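Local coordinates for protein putative alpha-L-fucosidase (Bacteroides thetaiotaomicron, PDB 3EYP) that probably removes alpha-L-fucose from glycoconjugates, as a family 29 glycoside hydrolase that joins a TIM-barrel domain to an F5/8 type C domain, at residues Phe26-Asn31 / Arg57-Thr62; Cys82-Lys87 / Ser155-Ile160; Ala97-Lys102 / Val106-Asp111; His148-Leu153 / Tyr182-Glu187; Leu294-Pro297 / Leu303-Ser306. One frame throughout, in Å; residues are numbered along the deposited sequence.

Contact 1. Residues Phe26-Asn31 / Arg57-Thr62; sequences FHFGIN and RQWMQT
Trp59 lays CE3 over one face of the Phe26 ring, toward its rim, and turns an edge to the face of Phe28, so three aromatic side chains form one cluster; Gln58 OE1 lies at the indole edge, in its plane. Over Phe26 the nearest approach is Trp59 CE3 to Phe26 CD2, 3.7 Å. The planes are inclined at 48°, neither stacked nor perpendicular, and the ring is also met from Trp59 CB, which sits 3.8 Å from Phe26 CZ. Phe28 makes an edge-to-face pair with the indole: the planes lie at 80°, the centroids of the Phe28 ring and the Trp59 six-membered ring are 5.9 Å apart, and Trp59 CH2 is 4.1 Å from Phe28 CD2. The first torsions differ: CG of Phe26 stands beside its backbone N (chi1 -70°), CG of Phe28 anti to it. Met60 CE meets the Phe26 ring obliquely, nearest CE2. The indole N-H donates outside the cluster, to Gly302 O. Phe26 ends the first barrel strand, 22-26, and Trp59 lies on helix 56-65, so the cluster ties that strand and the loop beyond it to the helix. His27, between the two phenylalanines, instead hydrogen-bonds Asn295 and a glycerol. No hydrogen bond spans the contact: dispersion and the electrostatics of C-H groups facing an aromatic cloud hold it together, with the one polar indole atom satisfied outside.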
# COMPACT_ATOMS: atom_id res chain seq x y z
N PHE A 26 -5.26 6.67 9.41
CA PHE A 26 -6.19 7.31 10.34
C PHE A 26 -5.68 8.70 10.60
O PHE A 26 -4.79 8.91 11.43
CB PHE A 26 -6.31 6.57 11.68
CG PHE A 26 -7.00 5.23 11.60
CD1 PHE A 26 -8.22 5.11 11.03
CD2 PHE A 26 -6.40 4.10 12.13
CE1 PHE A 26 -8.84 3.91 10.94
CE2 PHE A 26 -7.03 2.88 12.05
CZ PHE A 26 -8.23 2.77 11.44
N HIS A 27 -6.23 9.65 9.84
CA HIS A 27 -5.89 11.05 9.99
C HIS A 27 -6.86 11.68 11.02
O HIS A 27 -8.05 11.83 10.77
CB HIS A 27 -6.01 11.83 8.68
CG HIS A 27 -4.79 11.76 7.83
ND1 HIS A 27 -4.41 10.59 7.21
CD2 HIS A 27 -3.84 12.69 7.52
CE1 HIS A 27 -3.27 10.80 6.56
NE2 HIS A 27 -2.91 12.07 6.72
N PHE A 28 -6.29 11.96 12.17
CA PHE A 28 -7.02 12.43 13.36
C PHE A 28 -6.10 13.30 14.21
O PHE A 28 -4.89 13.02 14.40
CB PHE A 28 -7.51 11.22 14.13
CG PHE A 28 -8.31 11.53 15.39
CD1 PHE A 28 -9.59 12.12 15.30
CD2 PHE A 28 -7.86 11.04 16.62
CE1 PHE A 28 -10.35 12.31 16.43
CE2 PHE A 28 -8.62 11.24 17.79
CZ PHE A 28 -9.84 11.87 17.72
N GLY A 29 -6.68 14.36 14.68
CA GLY A 29 -5.96 15.26 15.56
C GLY A 29 -6.70 16.54 15.83
O GLY A 29 -7.91 16.62 15.78
N ILE A 30 -5.91 17.58 16.08
CA ILE A 30 -6.49 18.86 16.46
C ILE A 30 -7.26 19.47 15.27
O ILE A 30 -8.28 20.14 15.44
CB ILE A 30 -5.39 19.84 17.07
CG1 ILE A 30 -6.06 21.02 17.76
CG2 ILE A 30 -4.36 20.27 16.01
CD1 ILE A 30 -5.08 21.68 18.73
N ASN A 31 -6.78 19.22 14.07
CA ASN A 31 -7.49 19.74 12.87
C ASN A 31 -8.98 19.36 12.83
O ASN A 31 -9.85 20.10 12.34
CB ASN A 31 -6.89 19.25 11.54
CG ASN A 31 -5.52 19.79 11.22
OD1 ASN A 31 -4.98 20.66 11.87
ND2 ASN A 31 -4.94 19.26 10.13
N ARG A 57 -11.22 0.64 19.27
CA ARG A 57 -11.69 -0.74 19.02
C ARG A 57 -12.67 -0.71 17.85
O ARG A 57 -12.66 -1.59 16.96
CB ARG A 57 -12.32 -1.38 20.28
CG ARG A 57 -11.31 -1.55 21.49
CD ARG A 57 -12.01 -2.15 22.71
NE ARG A 57 -12.14 -3.59 22.55
CZ ARG A 57 -13.26 -4.25 22.23
NH1 ARG A 57 -13.21 -5.55 22.08
NH2 ARG A 57 -14.44 -3.63 22.11
N GLN A 58 -13.45 0.35 17.84
CA GLN A 58 -14.44 0.58 16.77
C GLN A 58 -13.69 0.69 15.42
O GLN A 58 -14.12 0.18 14.39
CB GLN A 58 -15.29 1.80 17.01
CG GLN A 58 -16.40 1.97 15.99
CD GLN A 58 -16.18 3.11 15.03
OE1 GLN A 58 -15.14 3.73 15.04
NE2 GLN A 58 -17.17 3.39 14.20
N TRP A 59 -12.55 1.36 15.46
CA TRP A 59 -11.72 1.56 14.27
C TRP A 59 -11.25 0.20 13.83
O TRP A 59 -11.24 -0.05 12.64
CB TRP A 59 -10.49 2.43 14.50
CG TRP A 59 -10.70 3.78 15.11
CD1 TRP A 59 -11.88 4.33 15.55
CD2 TRP A 59 -9.69 4.70 15.43
NE1 TRP A 59 -11.67 5.55 16.07
CE2 TRP A 59 -10.32 5.83 16.01
CE3 TRP A 59 -8.31 4.72 15.21
CZ2 TRP A 59 -9.62 6.96 16.44
CZ3 TRP A 59 -7.59 5.85 15.64
CH2 TRP A 59 -8.26 6.98 16.23
N MET A 60 -10.85 -0.65 14.78
CA MET A 60 -10.29 -1.97 14.43
C MET A 60 -11.38 -2.86 13.85
O MET A 60 -11.13 -3.69 13.00
CB MET A 60 -9.62 -2.70 15.59
CG MET A 60 -8.30 -2.14 16.17
SD MET A 60 -7.09 -1.43 15.05
CE MET A 60 -7.01 0.24 15.63
N GLN A 61 -12.59 -2.68 14.30
CA GLN A 61 -13.72 -3.51 13.76
C GLN A 61 -13.99 -3.17 12.31
O GLN A 61 -14.25 -4.02 11.45
CB GLN A 61 -14.97 -3.32 14.62
CG GLN A 61 -14.84 -3.92 16.00
CD GLN A 61 -15.67 -3.22 17.07
OE1 GLN A 61 -16.69 -2.59 16.77
NE2 GLN A 61 -15.23 -3.34 18.34
N THR A 62 -13.82 -1.89 12.01
CA THR A 62 -13.89 -1.43 10.61
C THR A 62 -12.87 -2.19 9.72
O THR A 62 -13.19 -2.69 8.65
CB THR A 62 -13.74 0.11 10.51
OG1 THR A 62 -14.93 0.72 11.07
CG2 THR A 62 -13.60 0.60 9.03

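Contact 2. Residues Cys82-Lys87 / Ser155-Ile160; sequences CLWPSK and SDYGKI
Tyr157 OH, hydrogen-bonded to Asp104, is the atom that touches Trp84 and Pro85. The closest carbon is Trp84 CD1, 3.5 Å from Tyr157 OH, and Trp84 CB follows at 3.6 Å from the same oxygen. Pro85 CD comes only to 4.3 Å of Tyr157 OH. The two aromatic side chains cross at about a right angle; the phenol and the five-membered ring of Trp84 have planes 81° apart, an oblique pair that is neither stack nor T-shape. Trp84 CG stands between the backbone N and the carbonyl carbon (chi1 80°), which puts CD1 and CB against Tyr157 OH. Ser86 CB lies over one indole face, while the N-H of the ring points to Glu152. Pro85, between Trp84 and Ser86, is the centre of an inverse gamma turn. Further out, a water bridges the segments at the surface, donating to Asp156 OD2 at 2.5 Å and weakly accepting from Lys87 NZ at 3.5 Å. Lys87 has its direct charged partner in Glu152, so the bridge to Asp156 is secondary. The 82-87 loop follows strand 70-76 and the 155-160 loop follows helix 139-155; Trp84 also packs on Ala75 of that strand and Leu153 of that helix, and both aromatic side chains lean on Val106 of helix 105-116.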
# COMPACT_ATOMS: atom_id res chain seq x y z
N CYS A 82 0.58 16.71 19.17
CA CYS A 82 0.90 15.31 19.49
C CYS A 82 -0.22 14.56 20.23
O CYS A 82 -0.82 15.06 21.18
CB CYS A 82 2.24 15.23 20.28
SG CYS A 82 3.67 15.87 19.39
N LEU A 83 -0.54 13.38 19.69
CA LEU A 83 -1.65 12.56 20.13
C LEU A 83 -1.32 11.71 21.38
O LEU A 83 -2.16 10.99 21.88
CB LEU A 83 -2.21 11.67 19.00
CG LEU A 83 -3.04 12.38 17.91
CD1 LEU A 83 -3.80 11.33 17.06
CD2 LEU A 83 -4.05 13.31 18.57
N TRP A 84 -0.07 11.85 21.85
CA TRP A 84 0.42 11.14 23.05
C TRP A 84 1.07 12.23 23.94
O TRP A 84 1.55 13.27 23.40
CB TRP A 84 1.39 9.95 22.70
CG TRP A 84 2.81 10.35 22.40
CD1 TRP A 84 3.90 10.20 23.23
CD2 TRP A 84 3.28 11.06 21.26
NE1 TRP A 84 5.01 10.75 22.66
CE2 TRP A 84 4.66 11.31 21.46
CE3 TRP A 84 2.67 11.52 20.08
CZ2 TRP A 84 5.44 11.95 20.52
CZ3 TRP A 84 3.43 12.16 19.17
CH2 TRP A 84 4.82 12.39 19.40
N PRO A 85 1.05 12.03 25.28
CA PRO A 85 1.64 12.98 26.25
C PRO A 85 3.19 12.93 26.27
O PRO A 85 3.83 12.44 27.23
CB PRO A 85 1.02 12.55 27.60
CG PRO A 85 0.74 11.10 27.48
CD PRO A 85 0.46 10.86 25.95
N SER A 86 3.77 13.37 25.17
CA SER A 86 5.23 13.43 25.03
C SER A 86 5.84 14.25 26.16
O SER A 86 5.27 15.23 26.61
CB SER A 86 5.67 14.03 23.68
OG SER A 86 7.04 14.18 23.65
N LYS A 87 7.01 13.82 26.58
CA LYS A 87 7.79 14.57 27.61
C LYS A 87 8.44 15.77 27.04
O LYS A 87 9.11 16.52 27.76
CB LYS A 87 8.83 13.67 28.27
CG LYS A 87 8.24 12.50 28.96
CD LYS A 87 9.32 11.59 29.60
CE LYS A 87 10.32 10.98 28.56
NZ LYS A 87 9.67 10.00 27.57
N SER A 155 9.86 3.03 21.28
CA SER A 155 10.26 2.33 22.50
C SER A 155 9.11 1.86 23.37
O SER A 155 9.18 0.81 24.00
CB SER A 155 11.19 3.19 23.37
OG SER A 155 12.40 3.56 22.72
N ASP A 156 8.08 2.68 23.52
CA ASP A 156 7.16 2.49 24.64
C ASP A 156 5.75 2.06 24.21
O ASP A 156 4.85 1.97 25.02
CB ASP A 156 7.05 3.75 25.52
CG ASP A 156 8.41 4.21 26.10
OD1 ASP A 156 9.24 3.35 26.47
OD2 ASP A 156 8.62 5.45 26.18
N TYR A 157 5.59 1.85 22.92
CA TYR A 157 4.27 1.64 22.33
C TYR A 157 4.10 0.36 21.55
O TYR A 157 3.27 0.23 20.65
CB TYR A 157 3.91 2.89 21.47
CG TYR A 157 3.57 4.07 22.34
CD1 TYR A 157 2.28 4.30 22.74
CD2 TYR A 157 4.57 4.94 22.81
CE1 TYR A 157 1.96 5.37 23.57
CE2 TYR A 157 4.25 5.99 23.58
CZ TYR A 157 2.95 6.21 23.96
OH TYR A 157 2.64 7.29 24.80
N GLY A 158 4.92 -0.62 21.91
CA GLY A 158 4.82 -1.95 21.30
C GLY A 158 5.48 -2.06 19.93
O GLY A 158 6.27 -1.27 19.57
N LYS A 159 5.18 -3.10 19.18
CA LYS A 159 5.92 -3.36 17.90
C LYS A 159 5.33 -2.44 16.86
O LYS A 159 4.11 -2.31 16.75
CB LYS A 159 5.75 -4.81 17.39
CG LYS A 159 6.65 -5.07 16.16
CD LYS A 159 6.77 -6.54 15.78
CE LYS A 159 7.88 -6.72 14.80
NZ LYS A 159 8.14 -8.12 14.50
N ILE A 160 6.21 -1.79 16.14
CA ILE A 160 5.82 -0.81 15.13
C ILE A 160 6.26 -1.35 13.74
O ILE A 160 7.45 -1.67 13.53
CB ILE A 160 6.45 0.58 15.42
CG1 ILE A 160 6.11 1.15 16.82
CG2 ILE A 160 6.05 1.67 14.28
CD1 ILE A 160 4.69 1.49 17.10
O HOH W 1 10.64 6.82 26.50

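Contact 3. Residues Ala97-Lys102 / Val106-Asp111; sequences AWKNGK and VREFVD
Lys99 NZ donates to Glu108 OE2 at 2.9 Å, a salt bridge between side chains that approach from opposite directions. The ammonium meets the syn side of the oxygen, 21° out of the carboxylate plane. Trp98 presents an edge to the same atom: Trp98 CZ2 lies 3.5 Å from Glu108 OE2, near the indole plane, so the oxygen faces weakly positive ring C-H groups rather than the aromatic cloud. Lys99 runs extended from a CG set beside its backbone N (chi1 -80°), and its CD methylene lies over one face of the Trp98 indole. A leucine in place of Glu108 would probably leave the Lys99 ammonium without its counter-charge and the lysine chain free to swing off the indole. The loop behind these side chains joins strand 70-76 to helix 105-116 of the barrel, and it is coiled into tight turns. Asn100 and Gly101 occupy the corners of a type I' turn, closed by Lys102 N to Lys99 O at 3.0 Å; Lys99 itself has positive phi, in the left-handed helical region. Lys102 NZ then folds back to Asn100 OD1 at 2.8 Å. Behind them, Trp98 rests on Pro51 and Leu54, and Glu108 on Leu54 and Cys56. One residue earlier on the helix, the Arg107 side chain makes a cation-pi contact with Tyr157 and donates to Asp156 O.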
# COMPACT_ATOMS: atom_id res chain seq x y z
N ALA A 97 -8.67 19.25 26.51
CA ALA A 97 -9.84 19.16 27.40
C ALA A 97 -10.17 17.68 27.59
O ALA A 97 -10.56 17.25 28.65
CB ALA A 97 -11.03 19.97 26.84
N TRP A 98 -9.84 16.89 26.58
CA TRP A 98 -10.15 15.46 26.53
C TRP A 98 -9.56 14.79 27.76
O TRP A 98 -8.37 14.92 28.06
CB TRP A 98 -9.52 14.80 25.28
CG TRP A 98 -9.78 13.31 25.16
CD1 TRP A 98 -10.99 12.68 25.15
CD2 TRP A 98 -8.80 12.29 24.98
NE1 TRP A 98 -10.83 11.34 25.00
CE2 TRP A 98 -9.49 11.06 24.89
CE3 TRP A 98 -7.40 12.28 24.89
CZ2 TRP A 98 -8.84 9.85 24.71
CZ3 TRP A 98 -6.76 11.09 24.73
CH2 TRP A 98 -7.48 9.87 24.66
N LYS A 99 -10.39 14.10 28.49
CA LYS A 99 -9.89 13.34 29.66
C LYS A 99 -9.09 14.19 30.66
O LYS A 99 -8.21 13.69 31.37
CB LYS A 99 -9.06 12.17 29.17
CG LYS A 99 -9.97 11.00 28.74
CD LYS A 99 -9.23 9.82 28.26
CE LYS A 99 -10.20 8.75 27.83
NZ LYS A 99 -9.61 7.38 27.92
N ASN A 100 -9.43 15.46 30.70
CA ASN A 100 -8.77 16.45 31.58
C ASN A 100 -7.25 16.43 31.45
O ASN A 100 -6.49 16.63 32.40
CB ASN A 100 -9.24 16.23 33.04
CG ASN A 100 -8.80 17.36 34.01
OD1 ASN A 100 -8.46 17.08 35.14
ND2 ASN A 100 -8.78 18.61 33.54
N GLY A 101 -6.81 16.14 30.23
CA GLY A 101 -5.40 16.16 29.90
C GLY A 101 -4.62 14.89 30.23
O GLY A 101 -3.40 14.84 30.16
N LYS A 102 -5.36 13.86 30.57
CA LYS A 102 -4.79 12.62 31.06
C LYS A 102 -4.88 11.44 30.08
O LYS A 102 -4.57 10.31 30.43
CB LYS A 102 -5.39 12.30 32.45
CG LYS A 102 -5.17 13.45 33.44
CD LYS A 102 -5.76 13.12 34.82
CE LYS A 102 -6.11 14.38 35.70
NZ LYS A 102 -7.61 14.57 35.89
N VAL A 106 -2.44 7.55 21.17
CA VAL A 106 -1.46 6.58 20.62
C VAL A 106 -1.56 5.25 21.43
O VAL A 106 -1.69 4.19 20.86
CB VAL A 106 -0.02 7.09 20.50
CG1 VAL A 106 0.85 6.03 19.87
CG2 VAL A 106 0.07 8.36 19.54
N ARG A 107 -1.61 5.38 22.73
CA ARG A 107 -1.81 4.23 23.64
C ARG A 107 -3.06 3.44 23.26
O ARG A 107 -2.99 2.26 23.01
CB ARG A 107 -1.96 4.69 25.09
CG ARG A 107 -1.87 3.59 26.18
CD ARG A 107 -0.69 2.62 26.03
NE ARG A 107 0.56 3.29 26.39
CZ ARG A 107 1.77 2.90 26.04
NH1 ARG A 107 1.94 1.80 25.34
NH2 ARG A 107 2.84 3.59 26.40
N GLU A 108 -4.21 4.09 23.27
CA GLU A 108 -5.50 3.47 22.88
C GLU A 108 -5.41 2.73 21.53
O GLU A 108 -5.90 1.61 21.34
CB GLU A 108 -6.61 4.52 22.86
CG GLU A 108 -6.75 5.17 24.27
CD GLU A 108 -8.09 5.78 24.60
OE1 GLU A 108 -9.12 5.44 23.99
OE2 GLU A 108 -8.11 6.58 25.58
N PHE A 109 -4.84 3.44 20.58
CA PHE A 109 -4.59 2.92 19.24
C PHE A 109 -3.79 1.62 19.22
O PHE A 109 -4.27 0.59 18.73
CB PHE A 109 -3.93 4.00 18.34
CG PHE A 109 -3.51 3.50 16.99
CD1 PHE A 109 -4.45 3.16 16.01
CD2 PHE A 109 -2.18 3.37 16.69
CE1 PHE A 109 -4.04 2.67 14.77
CE2 PHE A 109 -1.78 2.90 15.48
CZ PHE A 109 -2.73 2.55 14.52
N VAL A 110 -2.57 1.67 19.74
CA VAL A 110 -1.72 0.47 19.76
C VAL A 110 -2.30 -0.62 20.65
O VAL A 110 -2.07 -1.80 20.37
CB VAL A 110 -0.21 0.68 20.17
CG1 VAL A 110 0.50 1.63 19.22
CG2 VAL A 110 -0.07 1.09 21.59
N ASP A 111 -3.07 -0.26 21.65
CA ASP A 111 -3.69 -1.31 22.50
C ASP A 111 -4.76 -2.04 21.69
O ASP A 111 -4.82 -3.27 21.65
CB ASP A 111 -4.26 -0.76 23.82
CG ASP A 111 -3.18 -0.47 24.85
OD1 ASP A 111 -2.03 -0.93 24.72
OD2 ASP A 111 -3.49 0.27 25.80

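Contact 4. Residues His148-Leu153 / Tyr182-Glu187; sequences HQLGEL and YKIVRE
Two neighbouring helices of the barrel's outer layer, 139-155 and 175-188, meet here through Leu150 and Gly151 on one and Ile184 and Val185 on the other. They belong to successive beta-alpha-beta units that share strand 162-164, and they run the same way, their local axes 10° apart and 9.8 Å from each other. Val185 CG2 is the methyl that the leucine grips: it lies 3.8 Å from Leu150 CD2 and 4.0 Å from Leu150 CD1, nested against the forked end of the side chain. Leu150 reaches it with CG anti to the backbone N (chi1 -159°), and the two side chains cross at about a right angle. Ile184 CG2 lies 4.2 Å from Leu150 CG and faces the backbone, 4.3 Å from Gly151 N. Gly151 and Ile184 are the nearest CA pair of the two segments, 6.8 Å apart; a CB at Gly151 would be crowded by His148 O of its own helix. Inward, Leu150 packs on Leu124 of strand 119-124 and Val185 on Ile194 of strand 193-195, so the pair continues into the layer between helices and sheet. Ile184 lies farther out and is partly exposed. The side-chain contacts are all between aliphatic carbons, and no hydrogen bond or ion pair crosses, so shape and exclusion of water hold the helices side by side.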
# COMPACT_ATOMS: atom_id res chain seq x y z
N HIS A 148 13.82 12.69 19.95
CA HIS A 148 13.32 12.36 21.28
C HIS A 148 11.97 11.70 21.16
O HIS A 148 11.69 10.74 21.80
CB HIS A 148 13.22 13.58 22.20
CG HIS A 148 14.54 14.04 22.74
ND1 HIS A 148 15.43 13.18 23.38
CD2 HIS A 148 15.11 15.26 22.80
CE1 HIS A 148 16.50 13.86 23.76
NE2 HIS A 148 16.34 15.13 23.41
N GLN A 149 11.11 12.31 20.37
CA GLN A 149 9.74 11.82 20.20
C GLN A 149 9.69 10.45 19.53
O GLN A 149 8.90 9.57 19.88
CB GLN A 149 8.92 12.84 19.42
CG GLN A 149 8.70 14.12 20.21
CD GLN A 149 7.46 14.90 19.78
OE1 GLN A 149 7.21 15.12 18.57
NE2 GLN A 149 6.68 15.38 20.79
N LEU A 150 10.58 10.31 18.54
CA LEU A 150 10.76 9.06 17.82
C LEU A 150 11.14 7.97 18.81
O LEU A 150 10.53 6.91 18.86
CB LEU A 150 11.77 9.26 16.65
CG LEU A 150 11.76 8.28 15.50
CD1 LEU A 150 10.36 7.98 14.96
CD2 LEU A 150 12.87 8.63 14.41
N GLY A 151 12.03 8.30 19.71
CA GLY A 151 12.41 7.39 20.77
C GLY A 151 11.31 6.94 21.69
O GLY A 151 11.23 5.76 22.10
N GLU A 152 10.43 7.87 22.03
CA GLU A 152 9.27 7.52 22.79
C GLU A 152 8.40 6.54 22.00
O GLU A 152 7.97 5.50 22.49
CB GLU A 152 8.44 8.78 23.20
CG GLU A 152 9.19 9.77 24.10
CD GLU A 152 8.34 10.91 24.49
OE1 GLU A 152 7.71 11.44 23.56
OE2 GLU A 152 8.34 11.36 25.67
N LEU A 153 8.12 6.88 20.75
CA LEU A 153 7.11 6.13 19.96
C LEU A 153 7.62 4.77 19.52
O LEU A 153 6.84 3.79 19.30
CB LEU A 153 6.65 6.97 18.73
CG LEU A 153 5.80 8.18 19.11
CD1 LEU A 153 5.45 9.10 17.95
CD2 LEU A 153 4.57 7.75 19.85
N TYR A 182 16.55 7.56 11.23
CA TYR A 182 16.57 6.18 10.69
C TYR A 182 17.26 5.18 11.62
O TYR A 182 16.78 4.08 11.84
CB TYR A 182 17.28 6.20 9.35
CG TYR A 182 17.76 4.88 8.88
CD1 TYR A 182 16.88 3.98 8.32
CD2 TYR A 182 19.12 4.56 8.93
CE1 TYR A 182 17.33 2.79 7.83
CE2 TYR A 182 19.58 3.40 8.45
CZ TYR A 182 18.69 2.50 7.89
OH TYR A 182 19.14 1.29 7.41
N LYS A 183 18.36 5.62 12.23
CA LYS A 183 19.13 4.76 13.15
C LYS A 183 18.29 4.37 14.35
O LYS A 183 18.33 3.23 14.87
CB LYS A 183 20.44 5.47 13.60
CG LYS A 183 21.51 5.52 12.49
CD LYS A 183 22.85 6.14 12.94
CE LYS A 183 23.34 5.62 14.30
NZ LYS A 183 24.59 4.72 14.28
N ILE A 184 17.46 5.31 14.78
CA ILE A 184 16.55 5.03 15.90
C ILE A 184 15.54 4.00 15.52
O ILE A 184 15.34 3.02 16.21
CB ILE A 184 15.86 6.30 16.45
CG1 ILE A 184 16.92 7.17 17.10
CG2 ILE A 184 14.69 5.92 17.37
CD1 ILE A 184 16.70 8.66 17.00
N VAL A 185 14.86 4.26 14.42
CA VAL A 185 13.84 3.31 13.92
C VAL A 185 14.39 1.88 13.77
O VAL A 185 13.85 0.86 14.28
CB VAL A 185 13.12 3.83 12.61
CG1 VAL A 185 12.14 2.79 12.07
CG2 VAL A 185 12.33 5.20 12.88
N ARG A 186 15.54 1.83 13.11
CA ARG A 186 16.11 0.55 12.66
C ARG A 186 16.57 -0.25 13.90
O ARG A 186 16.39 -1.46 14.01
CB ARG A 186 17.25 0.83 11.70
CG ARG A 186 17.55 -0.24 10.69
CD ARG A 186 16.60 -0.23 9.48
NE ARG A 186 15.36 -0.74 9.96
CZ ARG A 186 14.17 -0.50 9.43
NH1 ARG A 186 14.03 0.18 8.29
NH2 ARG A 186 13.14 -1.01 10.04
N GLU A 187 17.15 0.46 14.86
CA GLU A 187 17.62 -0.18 16.09
C GLU A 187 16.49 -0.69 16.97
O GLU A 187 16.47 -1.83 17.44
CB GLU A 187 18.55 0.74 16.87
CG GLU A 187 18.75 0.25 18.31
CD GLU A 187 19.71 1.10 19.09
OE1 GLU A 187 19.25 1.84 19.99
OE2 GLU A 187 20.94 1.02 18.80

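Contact 5. Residues Leu294-Pro297 / Leu303-Ser306; sequences LNFP and LIHS
Ile304 and Phe296 come together through torsions that set Phe296 CG beside its own backbone N (chi1 -57°) and bring both ends of the isoleucine round to the phenylalanine. CG2 of Ile304 is anti to the backbone N, while CG1 stands beside it (chi1 -53°) and chi2 of -51° turns CD1 back toward Phe296. Ile304 CG2 lies 4.0 Å from Phe296 CD1, approaching the ring obliquely, and Ile304 CD1 lies 4.0 Å from Phe296 CB. The isoleucine thus straddles the root of the aromatic side chain. The Phe296 side chain also packs on Ala24 and Ala312. Around the same isoleucine stand Phe26, Trp59 and Thr62. An alanine at Ile304 is likely to open a gap between the Phe296 root and the side chains of helix 56-65. Pro297 and His305 are joined by a water, which donates to Pro297 O at 2.6 Å and accepts from His305 N at 3.0 Å. His305 is the N-cap of helix 306-323, so the last barrel helix starts right after this bridge. Its neighbour Ile304 offers its carbonyl oxygen to Gln58 NE2. Strand 291-295 leads into the contact, with Asn295 ND2 held by Trp262 O and Ser257 OG, and a short loop leads from it to the helix. The chemistry is therefore mixed: apolar packing fixes the buried side, and one water links the Pro297 carbonyl to the His305 N-H, with no direct hydrogen bond between the segments.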
# COMPACT_ATOMS: atom_id res chain seq x y z
N LEU A 294 -5.28 3.37 2.55
CA LEU A 294 -6.57 4.02 2.50
C LEU A 294 -6.91 4.67 3.80
O LEU A 294 -6.97 4.01 4.84
CB LEU A 294 -7.69 3.00 2.18
CG LEU A 294 -9.11 3.46 1.92
CD1 LEU A 294 -9.22 4.44 0.73
CD2 LEU A 294 -10.03 2.19 1.68
N ASN A 295 -7.18 5.96 3.70
CA ASN A 295 -7.52 6.82 4.86
C ASN A 295 -8.99 6.88 5.23
O ASN A 295 -9.86 7.19 4.40
CB ASN A 295 -6.98 8.24 4.63
CG ASN A 295 -7.35 9.18 5.76
OD1 ASN A 295 -6.77 9.13 6.84
ND2 ASN A 295 -8.30 10.06 5.49
N PHE A 296 -9.23 6.53 6.50
CA PHE A 296 -10.52 6.70 7.20
C PHE A 296 -10.31 7.75 8.30
O PHE A 296 -9.61 7.47 9.29
CB PHE A 296 -10.93 5.41 7.94
CG PHE A 296 -11.04 4.18 7.05
CD1 PHE A 296 -12.27 3.74 6.64
CD2 PHE A 296 -9.91 3.50 6.63
CE1 PHE A 296 -12.42 2.61 5.85
CE2 PHE A 296 -10.03 2.39 5.81
CZ PHE A 296 -11.30 1.93 5.42
N PRO A 297 -10.89 8.98 8.15
CA PRO A 297 -10.72 10.00 9.20
C PRO A 297 -11.79 9.94 10.31
O PRO A 297 -12.98 10.04 10.03
CB PRO A 297 -10.80 11.33 8.39
CG PRO A 297 -11.79 11.02 7.33
CD PRO A 297 -11.41 9.59 6.91
N LEU A 303 -14.79 8.45 16.19
CA LEU A 303 -15.34 7.26 15.48
C LEU A 303 -15.26 7.32 13.99
O LEU A 303 -15.32 8.40 13.39
CB LEU A 303 -16.82 7.03 15.81
CG LEU A 303 -17.17 6.84 17.31
CD1 LEU A 303 -18.68 7.17 17.41
CD2 LEU A 303 -16.81 5.47 17.86
N ILE A 304 -15.12 6.14 13.38
CA ILE A 304 -15.13 6.04 11.92
C ILE A 304 -16.57 6.07 11.52
O ILE A 304 -17.40 5.40 12.12
CB ILE A 304 -14.45 4.74 11.36
CG1 ILE A 304 -13.07 4.57 11.89
CG2 ILE A 304 -14.38 4.81 9.81
CD1 ILE A 304 -12.15 5.69 11.79
N HIS A 305 -16.88 6.90 10.52
CA HIS A 305 -18.23 7.03 9.98
C HIS A 305 -18.72 5.71 9.34
O HIS A 305 -17.99 4.93 8.68
CB HIS A 305 -18.36 8.23 9.00
CG HIS A 305 -19.75 8.53 8.56
ND1 HIS A 305 -20.74 8.93 9.45
CD2 HIS A 305 -20.31 8.56 7.33
CE1 HIS A 305 -21.86 9.11 8.77
NE2 HIS A 305 -21.62 8.92 7.49
N SER A 306 -20.00 5.53 9.49
CA SER A 306 -20.69 4.35 8.94
C SER A 306 -20.50 4.13 7.46
O SER A 306 -20.24 3.03 7.00
CB SER A 306 -22.19 4.38 9.26
OG SER A 306 -22.90 5.54 8.85
O HOH W 2 -14.78 8.40 9.04

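All five lie in the barrel domain. Contacts 1 and 5 are core and adjacent, their centres about 6 Å apart: contact 1 sets the end of strand 22-26 on helix 56-65 by aromatic rings; contact 5 joins the end of strand 291-295 to the loop before helix 306-323 by isoleucine on phenylalanine and a water. Contact 2 is buried at its aromatic centre but charged at the surface; contact 3, nested in its loop and partly buried, rests on a salt bridge. Both aromatic residues of contact 2 pack on helix 105-116 of contact 3, whose Phe109 touches contact 1. Contact 4, partly buried, has only aliphatic side chains at its interface; its Glu152 binds Lys87 of contact 2.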